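Local coordinates for DSBA-like thioredoxin domain-containing protein (PDB 5HFI) that acts as a cytosolic disulfide reductase of the thioredoxin superfamily and is captured here in a mixed disulfide with glutathione, at residues L12-L16 and F93-T99; C17-A23 and F180-A184; M63-L67 and Y81-L86. All blocks are in the same frame, centred on the assembly; numbering follows the deposited sequence.

Interaction 1 (L12-L16 and F93-T99); sequences LYDPL and FDSAPPT
Leu16 lays its side chain (chi1 m, chi2 t) against the Phe93-Asp94 backbone and the Ser95 hydroxyl, with Leu16 CD1 3.5 Å from Asp94 N, 3.6 Å from Ser95 OG and 4.0 Å from Phe93 CB, while CD2 lies over one face of the Phe93 ring. The contact belongs to the thioredoxin fold of DsbA-like proteins: strand 8-13 ends at Tyr13, its loop runs on toward the redox cysteines, and helix 96-109 of the inserted helical region begins beside that loop. The closest CA pair is Leu16-Ser95, 6.3 Å. Asp14 (chi1 t) forms an Asx turn, OD1 accepting from Leu16 N at 3.0 Å, and the same OD1 receives Ser95 OG at 2.7 Å. Pro15 packs its CG 3.9 Å from Pro98 CB. Asp94 OD2 caps the helix start by accepting from Ala96 N at 3.1 Å; Thr99 OG1 donates back to Ser95 O at 2.7 Å. One water closes the polar side, donating to Asp14 OD2 at 2.9 Å and to Thr99 OG1 at 2.8 Å.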
loop_
_atom_site.group_PDB
_atom_site.type_symbol
_atom_site.label_atom_id
_atom_site.label_comp_id
_atom_site.label_asym_id
_atom_site.label_seq_id
_atom_site.Cartn_x
_atom_site.Cartn_y
_atom_site.Cartn_z
ATOM N N LEU A 12 -4.180 -6.800 2.807
ATOM C CA LEU A 12 -5.186 -5.766 2.601
ATOM C C LEU A 12 -4.588 -4.422 2.997
ATOM O O LEU A 12 -4.206 -4.224 4.156
ATOM C CB LEU A 12 -6.440 -6.063 3.422
ATOM C CG LEU A 12 -7.387 -7.130 2.873
ATOM C CD1 LEU A 12 -8.179 -7.772 4.001
ATOM C CD2 LEU A 12 -8.325 -6.510 1.846
ATOM N N TYR A 13 -4.521 -3.498 2.041
ATOM C CA TYR A 13 -3.790 -2.254 2.213
ATOM C C TYR A 13 -4.599 -1.097 1.647
ATOM O O TYR A 13 -5.606 -1.284 0.957
ATOM C CB TYR A 13 -2.430 -2.307 1.505
ATOM C CG TYR A 13 -2.577 -2.226 0.001
ATOM C CD1 TYR A 13 -2.443 -1.012 -0.666
ATOM C CD2 TYR A 13 -2.879 -3.354 -0.750
ATOM C CE1 TYR A 13 -2.598 -0.925 -2.031
ATOM C CE2 TYR A 13 -3.028 -3.278 -2.121
ATOM C CZ TYR A 13 -2.889 -2.058 -2.755
ATOM O OH TYR A 13 -3.040 -1.971 -4.116
ATOM N N ASP A 14 -4.123 0.117 1.932
ATOM C CA ASP A 14 -4.533 1.288 1.181
ATOM C C ASP A 14 -3.324 2.201 1.063
ATOM O O ASP A 14 -2.629 2.431 2.071
ATOM C CB ASP A 14 -5.686 2.049 1.820
ATOM C CG ASP A 14 -6.220 3.132 0.921
ATOM O OD1 ASP A 14 -5.725 4.278 1.009
ATOM O OD2 ASP A 14 -7.108 2.820 0.098
ATOM N N PRO A 15 -3.044 2.734 -0.124
ATOM C CA PRO A 15 -1.830 3.547 -0.296
ATOM C C PRO A 15 -1.787 4.799 0.568
ATOM O O PRO A 15 -0.689 5.296 0.846
ATOM C CB PRO A 15 -1.839 3.903 -1.791
ATOM C CG PRO A 15 -2.816 2.967 -2.423
ATOM C CD PRO A 15 -3.818 2.622 -1.372
ATOM N N LEU A 16 -2.930 5.320 1.014
ATOM C CA LEU A 16 -2.960 6.526 1.831
ATOM C C LEU A 16 -3.125 6.232 3.317
ATOM O O LEU A 16 -3.375 7.155 4.100
ATOM C CB LEU A 16 -4.070 7.461 1.351
ATOM C CG LEU A 16 -3.784 8.086 -0.021
ATOM C CD1 LEU A 16 -5.049 8.616 -0.663
ATOM C CD2 LEU A 16 -2.760 9.193 0.099
ATOM N N PHE A 93 -6.603 13.666 -1.486
ATOM C CA PHE A 93 -6.267 12.323 -1.022
ATOM C C PHE A 93 -7.313 11.372 -1.588
ATOM O O PHE A 93 -8.403 11.217 -1.033
ATOM C CB PHE A 93 -6.196 12.265 0.501
ATOM C CG PHE A 93 -4.886 12.747 1.063
ATOM C CD1 PHE A 93 -4.093 13.633 0.352
ATOM C CD2 PHE A 93 -4.438 12.297 2.295
ATOM C CE1 PHE A 93 -2.888 14.073 0.865
ATOM C CE2 PHE A 93 -3.234 12.734 2.812
ATOM C CZ PHE A 93 -2.459 13.623 2.096
ATOM N N ASP A 94 -6.976 10.747 -2.714
ATOM C CA ASP A 94 -7.850 9.836 -3.440
ATOM C C ASP A 94 -7.135 8.499 -3.550
ATOM O O ASP A 94 -6.071 8.414 -4.170
ATOM C CB ASP A 94 -8.173 10.400 -4.830
ATOM C CG ASP A 94 -9.259 9.619 -5.556
ATOM O OD1 ASP A 94 -9.744 10.114 -6.603
ATOM O OD2 ASP A 94 -9.619 8.511 -5.093
ATOM N N SER A 95 -7.719 7.455 -2.955
ATOM C CA SER A 95 -7.063 6.151 -2.944
ATOM C C SER A 95 -7.176 5.422 -4.276
ATOM O O SER A 95 -6.441 4.453 -4.501
ATOM C CB SER A 95 -7.652 5.279 -1.835
ATOM O OG SER A 95 -7.353 5.807 -0.554
ATOM N N ALA A 96 -8.075 5.864 -5.161
ATOM C CA ALA A 96 -8.327 5.094 -6.380
ATOM C C ALA A 96 -7.170 5.169 -7.366
ATOM O O ALA A 96 -6.714 4.103 -7.823
ATOM C CB ALA A 96 -9.652 5.532 -7.015
ATOM N N PRO A 97 -6.648 6.335 -7.743
ATOM C CA PRO A 97 -5.567 6.370 -8.743
ATOM C C PRO A 97 -4.331 5.598 -8.300
ATOM O O PRO A 97 -3.808 4.799 -9.091
ATOM C CB PRO A 97 -5.285 7.871 -8.922
ATOM C CG PRO A 97 -6.584 8.524 -8.561
ATOM C CD PRO A 97 -7.131 7.699 -7.432
ATOM N N PRO A 98 -3.822 5.781 -7.069
ATOM C CA PRO A 98 -2.645 4.982 -6.687
ATOM C C PRO A 98 -2.922 3.492 -6.659
ATOM O O PRO A 98 -2.024 2.698 -6.964
ATOM C CB PRO A 98 -2.283 5.503 -5.288
ATOM C CG PRO A 98 -3.434 6.274 -4.835
ATOM C CD PRO A 98 -4.115 6.800 -6.046
ATOM N N THR A 99 -4.132 3.077 -6.277
ATOM C CA THR A 99 -4.437 1.651 -6.312
ATOM C C THR A 99 -4.445 1.131 -7.744
ATOM O O THR A 99 -3.923 0.043 -8.017
ATOM C CB THR A 99 -5.772 1.367 -5.623
ATOM O OG1 THR A 99 -5.732 1.866 -4.279
ATOM C CG2 THR A 99 -6.038 -0.134 -5.583
HETATM O O HOH W 1 -6.828 0.742 -1.970
#

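Interaction 2 (C17-A23 and F180-A184); sequences CGWCYGA and FPTFA. With GSH (glutathione), chain B.
A cis peptide bond before Pro181 sets the Phe180-Pro181 loop against a CxxC helix start whose first cysteine carries glutathione: Cys17 SG is bonded to GSH SG2 at 2.0 Å. This cis-proline facing the redox cysteines is a hallmark of the thioredoxin fold. Cys17 occupies the N-cap of helix 18-22, and the closest CA pair is Cys20-Pro181, 5.1 Å. No hydrogen bond joins the segments, so the fit is one of packing: Cys20 SG (chi1 m) lies 3.5 Å from Phe180 CB, Trp19 CB 3.5 Å from Pro181 CD, and Ala23 CB 4.2 Å from Pro181 CG. Glutathione supplies the polar link. Phe180 N donates to GSH O2 at 3.2 Å and Phe180 O accepts from GSH N2 at 2.6 Å, a two-way backbone pairing with the peptide, while GSH CA1 sits over one face of the Trp19 ring, 3.6 Å from Trp19 CG. Beyond this loop, strand 182-186 runs antiparallel to strand 8-13, whose Tyr11 touches both Cys20 and Pro181, and helix 64-73 packs against Trp19.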
loop_
_atom_site.group_PDB
_atom_site.type_symbol
_atom_site.label_atom_id
_atom_site.label_comp_id
_atom_site.label_asym_id
_atom_site.label_seq_id
_atom_site.Cartn_x
_atom_site.Cartn_y
_atom_site.Cartn_z
ATOM N N CYS A 17 -2.997 4.970 3.717
ATOM C CA CYS A 17 -3.063 4.583 5.119
ATOM C C CYS A 17 -1.662 4.657 5.715
ATOM O O CYS A 17 -0.752 3.953 5.261
ATOM C CB CYS A 17 -3.639 3.176 5.261
ATOM S SG CYS A 17 -3.554 2.522 6.938
ATOM N N GLY A 18 -1.489 5.520 6.719
ATOM C CA GLY A 18 -0.173 5.684 7.317
ATOM C C GLY A 18 0.362 4.401 7.923
ATOM O O GLY A 18 1.560 4.117 7.848
ATOM N N TRP A 19 -0.516 3.603 8.530
ATOM C CA TRP A 19 -0.056 2.362 9.138
ATOM C C TRP A 19 0.363 1.342 8.088
ATOM O O TRP A 19 1.223 0.499 8.360
ATOM C CB TRP A 19 -1.133 1.797 10.059
ATOM C CG TRP A 19 -1.165 2.507 11.369
ATOM C CD1 TRP A 19 -2.137 3.347 11.827
ATOM C CD2 TRP A 19 -0.158 2.463 12.386
ATOM N NE1 TRP A 19 -1.802 3.819 13.074
ATOM C CE2 TRP A 19 -0.592 3.290 13.439
ATOM C CE3 TRP A 19 1.066 1.797 12.509
ATOM C CZ2 TRP A 19 0.154 3.470 14.601
ATOM C CZ3 TRP A 19 1.807 1.979 13.665
ATOM C CH2 TRP A 19 1.348 2.808 14.695
ATOM N N CYS A 20 -0.220 1.399 6.887
ATOM C CA CYS A 20 0.277 0.555 5.805
ATOM C C CYS A 20 1.700 0.941 5.430
ATOM O O CYS A 20 2.541 0.070 5.184
ATOM C CB CYS A 20 -0.645 0.643 4.592
ATOM S SG CYS A 20 -2.212 -0.215 4.832
ATOM N N TYR A 21 1.990 2.244 5.396
ATOM C CA TYR A 21 3.360 2.691 5.181
ATOM C C TYR A 21 4.265 2.227 6.315
ATOM O O TYR A 21 5.413 1.830 6.083
ATOM C CB TYR A 21 3.392 4.212 5.040
ATOM C CG TYR A 21 4.774 4.796 4.855
ATOM C CD1 TYR A 21 5.590 4.387 3.809
ATOM C CD2 TYR A 21 5.253 5.776 5.716
ATOM C CE1 TYR A 21 6.851 4.927 3.633
ATOM C CE2 TYR A 21 6.512 6.323 5.548
ATOM C CZ TYR A 21 7.306 5.894 4.505
ATOM O OH TYR A 21 8.560 6.439 4.335
ATOM N N GLY A 22 3.759 2.253 7.550
ATOM C CA GLY A 22 4.515 1.701 8.659
ATOM C C GLY A 22 4.796 0.220 8.502
ATOM O O GLY A 22 5.799 -0.283 9.012
ATOM N N ALA A 23 3.930 -0.494 7.784
ATOM C CA ALA A 23 4.107 -1.916 7.535
ATOM C C ALA A 23 4.831 -2.210 6.228
ATOM O O ALA A 23 4.980 -3.381 5.871
ATOM C CB ALA A 23 2.748 -2.624 7.532
ATOM N N PHE A 180 -6.931 -1.316 7.727
ATOM C CA PHE A 180 -5.618 -1.623 7.174
ATOM C C PHE A 180 -4.522 -1.140 8.118
ATOM O O PHE A 180 -4.706 -0.145 8.812
ATOM C CB PHE A 180 -5.450 -0.963 5.807
ATOM C CG PHE A 180 -6.729 -0.820 5.044
ATOM C CD1 PHE A 180 -7.443 0.364 5.088
ATOM C CD2 PHE A 180 -7.220 -1.865 4.283
ATOM C CE1 PHE A 180 -8.621 0.502 4.394
ATOM C CE2 PHE A 180 -8.401 -1.730 3.581
ATOM C CZ PHE A 180 -9.102 -0.546 3.639
ATOM N N PRO A 181 -3.372 -1.826 8.134
ATOM C CA PRO A 181 -3.007 -3.033 7.387
ATOM C C PRO A 181 -3.668 -4.284 7.949
ATOM O O PRO A 181 -3.908 -4.346 9.151
ATOM C CB PRO A 181 -1.492 -3.121 7.575
ATOM C CG PRO A 181 -1.224 -2.368 8.819
ATOM C CD PRO A 181 -2.230 -1.274 8.874
ATOM N N THR A 182 -3.952 -5.263 7.093
ATOM C CA THR A 182 -4.419 -6.572 7.537
ATOM C C THR A 182 -3.711 -7.640 6.721
ATOM O O THR A 182 -3.746 -7.605 5.487
ATOM C CB THR A 182 -5.940 -6.709 7.397
ATOM O OG1 THR A 182 -6.596 -5.772 8.264
ATOM C CG2 THR A 182 -6.387 -8.119 7.758
ATOM N N PHE A 183 -3.058 -8.574 7.408
ATOM C CA PHE A 183 -2.395 -9.710 6.783
ATOM C C PHE A 183 -3.136 -10.991 7.139
ATOM O O PHE A 183 -3.497 -11.206 8.301
ATOM C CB PHE A 183 -0.937 -9.831 7.238
ATOM C CG PHE A 183 -0.012 -8.820 6.622
ATOM C CD1 PHE A 183 0.503 -9.018 5.352
ATOM C CD2 PHE A 183 0.368 -7.688 7.324
ATOM C CE1 PHE A 183 1.370 -8.098 4.786
ATOM C CE2 PHE A 183 1.237 -6.763 6.762
ATOM C CZ PHE A 183 1.735 -6.969 5.492
ATOM N N ALA A 184 -3.350 -11.845 6.142
ATOM C CA ALA A 184 -4.013 -13.123 6.365
ATOM C C ALA A 184 -3.269 -14.208 5.605
ATOM O O ALA A 184 -2.949 -14.035 4.426
ATOM C CB ALA A 184 -5.483 -13.076 5.932
HETATM N N1 GSH B . -2.572 -0.907 12.760
HETATM C CA1 GSH B . -2.824 0.227 13.633
HETATM C C1 GSH B . -2.682 -0.200 15.092
HETATM O O11 GSH B . -3.501 0.220 15.951
HETATM O O12 GSH B . -1.746 -0.972 15.436
HETATM C CB1 GSH B . -4.237 0.749 13.388
HETATM C CG1 GSH B . -4.577 0.566 11.913
HETATM C CD1 GSH B . -5.535 1.661 11.450
HETATM O OE1 GSH B . -6.138 2.302 12.245
HETATM N N2 GSH B . -5.698 1.916 10.031
HETATM C CA2 GSH B . -6.609 2.949 9.578
HETATM C C2 GSH B . -7.998 2.324 9.448
HETATM O O2 GSH B . -8.181 1.437 8.681
HETATM C CB2 GSH B . -6.154 3.495 8.223
HETATM S SG2 GSH B . -4.368 3.849 8.213
HETATM N N3 GSH B . -9.093 2.805 10.271
HETATM C CA3 GSH B . -10.411 2.207 10.157
HETATM C C3 GSH B . -10.997 2.503 8.778
HETATM O O31 GSH B . -11.510 1.574 8.101
HETATM O O32 GSH B . -10.965 3.675 8.322
#

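Interaction 3 (M63-L67 and Y81-L86); sequences MPHDL and YFDGLL
Phe82 (chi1 m) forms the apolar centre, with Met63 CE and Leu67 CD2 both oblique on one side of its ring. Met63 CE approaches Phe82 CD1 to 3.6 Å, and Met63 SD lies 4.7 Å from the ring centroid, 59° off the normal, an oblique Met-aromatic contact; Met63 is poorly ordered, so this detail is less certain. Leu67 CD2 comes within 4.1 Å of Phe82 CZ, Asp66 CB meets the ring edge 4.1 Å from Phe82 CE1, and Leu86 CD1 lies 4.3 Å from Met63 SD. The backbones stay well apart, the closest CA pair being Met63-Phe82 at 8.2 Å, so side chains bridge the gap. At the polar edge Tyr81 (chi1 t) donates from OH to Asp66 OD1 at 2.6 Å, with Asp66 in the m rotamer. Leu86 N donates to Tyr81 O at 3.0 Å, a wider, pi-type turn in the helix. The contact joins helices 64-73 and 79-85, which follow each other in the helical region inserted into the thioredoxin fold, as in DsbA-like proteins.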
loop_
_atom_site.group_PDB
_atom_site.type_symbol
_atom_site.label_atom_id
_atom_site.label_comp_id
_atom_site.label_asym_id
_atom_site.label_seq_id
_atom_site.Cartn_x
_atom_site.Cartn_y
_atom_site.Cartn_z
ATOM N N MET A 63 -1.962 13.404 10.680
ATOM C CA MET A 63 -0.591 13.693 11.118
ATOM C C MET A 63 -0.162 13.149 12.499
ATOM O O MET A 63 0.946 12.624 12.608
ATOM C CB MET A 63 -0.321 15.206 11.091
ATOM C CG MET A 63 1.166 15.540 11.352
ATOM S SD MET A 63 1.940 16.925 10.476
ATOM C CE MET A 63 3.349 17.223 11.533
ATOM N N PRO A 64 -0.989 13.264 13.551
ATOM C CA PRO A 64 -0.526 12.769 14.861
ATOM C C PRO A 64 -0.215 11.291 14.845
ATOM O O PRO A 64 0.576 10.826 15.675
ATOM C CB PRO A 64 -1.686 13.099 15.815
ATOM C CG PRO A 64 -2.787 13.650 14.973
ATOM C CD PRO A 64 -2.450 13.458 13.543
ATOM N N HIS A 65 -0.797 10.545 13.908
ATOM C CA HIS A 65 -0.363 9.174 13.681
ATOM C C HIS A 65 1.049 9.133 13.111
ATOM O O HIS A 65 1.876 8.334 13.561
ATOM C CB HIS A 65 -1.341 8.466 12.743
ATOM C CG HIS A 65 -2.536 7.891 13.436
ATOM N ND1 HIS A 65 -3.537 7.225 12.761
ATOM C CD2 HIS A 65 -2.890 7.877 14.743
ATOM C CE1 HIS A 65 -4.457 6.829 13.622
ATOM N NE2 HIS A 65 -4.090 7.211 14.831
ATOM N N ASP A 66 1.353 10.020 12.158
ATOM C CA ASP A 66 2.567 9.884 11.352
ATOM C C ASP A 66 3.827 9.848 12.213
ATOM O O ASP A 66 4.657 8.940 12.073
ATOM C CB ASP A 66 2.645 11.019 10.331
ATOM C CG ASP A 66 1.608 10.883 9.230
ATOM O OD1 ASP A 66 1.400 11.863 8.486
ATOM O OD2 ASP A 66 0.997 9.800 9.113
ATOM N N LEU A 67 4.003 10.830 13.101
ATOM C CA LEU A 67 5.192 10.811 13.947
ATOM C C LEU A 67 5.169 9.635 14.912
ATOM O O LEU A 67 6.231 9.143 15.310
ATOM C CB LEU A 67 5.340 12.129 14.706
ATOM C CG LEU A 67 6.101 13.200 13.921
ATOM C CD1 LEU A 67 6.393 14.408 14.792
ATOM C CD2 LEU A 67 7.394 12.619 13.365
ATOM N N TYR A 81 6.577 16.461 2.619
ATOM C CA TYR A 81 5.278 15.917 3.000
ATOM C C TYR A 81 4.663 16.713 4.149
ATOM O O TYR A 81 3.543 17.219 4.030
ATOM C CB TYR A 81 5.424 14.439 3.377
ATOM C CG TYR A 81 4.220 13.857 4.077
ATOM C CD1 TYR A 81 4.255 13.567 5.434
ATOM C CD2 TYR A 81 3.046 13.596 3.382
ATOM C CE1 TYR A 81 3.155 13.034 6.080
ATOM C CE2 TYR A 81 1.938 13.064 4.018
ATOM C CZ TYR A 81 2.001 12.784 5.367
ATOM O OH TYR A 81 0.906 12.254 6.007
ATOM N N PHE A 82 5.395 16.834 5.261
ATOM C CA PHE A 82 4.892 17.559 6.427
ATOM C C PHE A 82 4.563 19.007 6.084
ATOM O O PHE A 82 3.487 19.510 6.429
ATOM C CB PHE A 82 5.923 17.518 7.557
ATOM C CG PHE A 82 5.957 16.221 8.313
ATOM C CD1 PHE A 82 4.786 15.558 8.639
ATOM C CD2 PHE A 82 7.165 15.670 8.706
ATOM C CE1 PHE A 82 4.819 14.366 9.339
ATOM C CE2 PHE A 82 7.206 14.484 9.407
ATOM C CZ PHE A 82 6.032 13.829 9.725
ATOM N N ASP A 83 5.486 19.697 5.417
ATOM C CA ASP A 83 5.378 21.132 5.197
ATOM C C ASP A 83 5.110 21.491 3.740
ATOM O O ASP A 83 5.165 22.671 3.384
ATOM C CB ASP A 83 6.647 21.831 5.688
ATOM C CG ASP A 83 6.866 21.658 7.181
ATOM O OD1 ASP A 83 5.867 21.664 7.933
ATOM O OD2 ASP A 83 8.034 21.511 7.600
ATOM N N GLY A 84 4.819 20.508 2.895
ATOM C CA GLY A 84 4.505 20.787 1.509
ATOM C C GLY A 84 3.166 20.225 1.082
ATOM O O GLY A 84 2.227 20.974 0.799
ATOM N N LEU A 85 3.069 18.897 1.040
ATOM C CA LEU A 85 1.840 18.250 0.592
ATOM C C LEU A 85 0.702 18.481 1.580
ATOM O O LEU A 85 -0.399 18.885 1.190
ATOM C CB LEU A 85 2.084 16.755 0.394
ATOM C CG LEU A 85 0.904 15.946 -0.141
ATOM C CD1 LEU A 85 0.501 16.449 -1.509
ATOM C CD2 LEU A 85 1.251 14.471 -0.188
ATOM N N LEU A 86 0.946 18.225 2.867
ATOM C CA LEU A 86 -0.091 18.401 3.876
ATOM C C LEU A 86 -0.478 19.860 4.064
ATOM O O LEU A 86 -1.462 20.143 4.755
ATOM C CB LEU A 86 0.372 17.796 5.200
ATOM C CG LEU A 86 0.257 16.271 5.221
ATOM C CD1 LEU A 86 0.627 15.706 6.577
ATOM C CD2 LEU A 86 -1.146 15.845 4.818
#

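Interactions 1 and 2, centres about 12 Å apart, reach the same sheet through strands 8-13 and 182-186: Leu12 N lies 2.8 Å from Thr182 O, a probable hydrogen bond, and Cys20 SG packs 3.5 Å from Asp14 N. The Asp14 side chain is about 7 Å from glutathione, placing interaction 1 beside the redox site of interaction 2. Interaction 3 lies about 17 Å, centre to centre, from each of the others and is nested within the sequence loops both close. It reaches interaction 1 through Phe93 CZ and Leu86 CD2, 3.8 Å apart, and interaction 2 through Trp19 NE1 and His65 ND1, likewise 3.8 Å, so the helical region borders the glutathione pocket at Trp19.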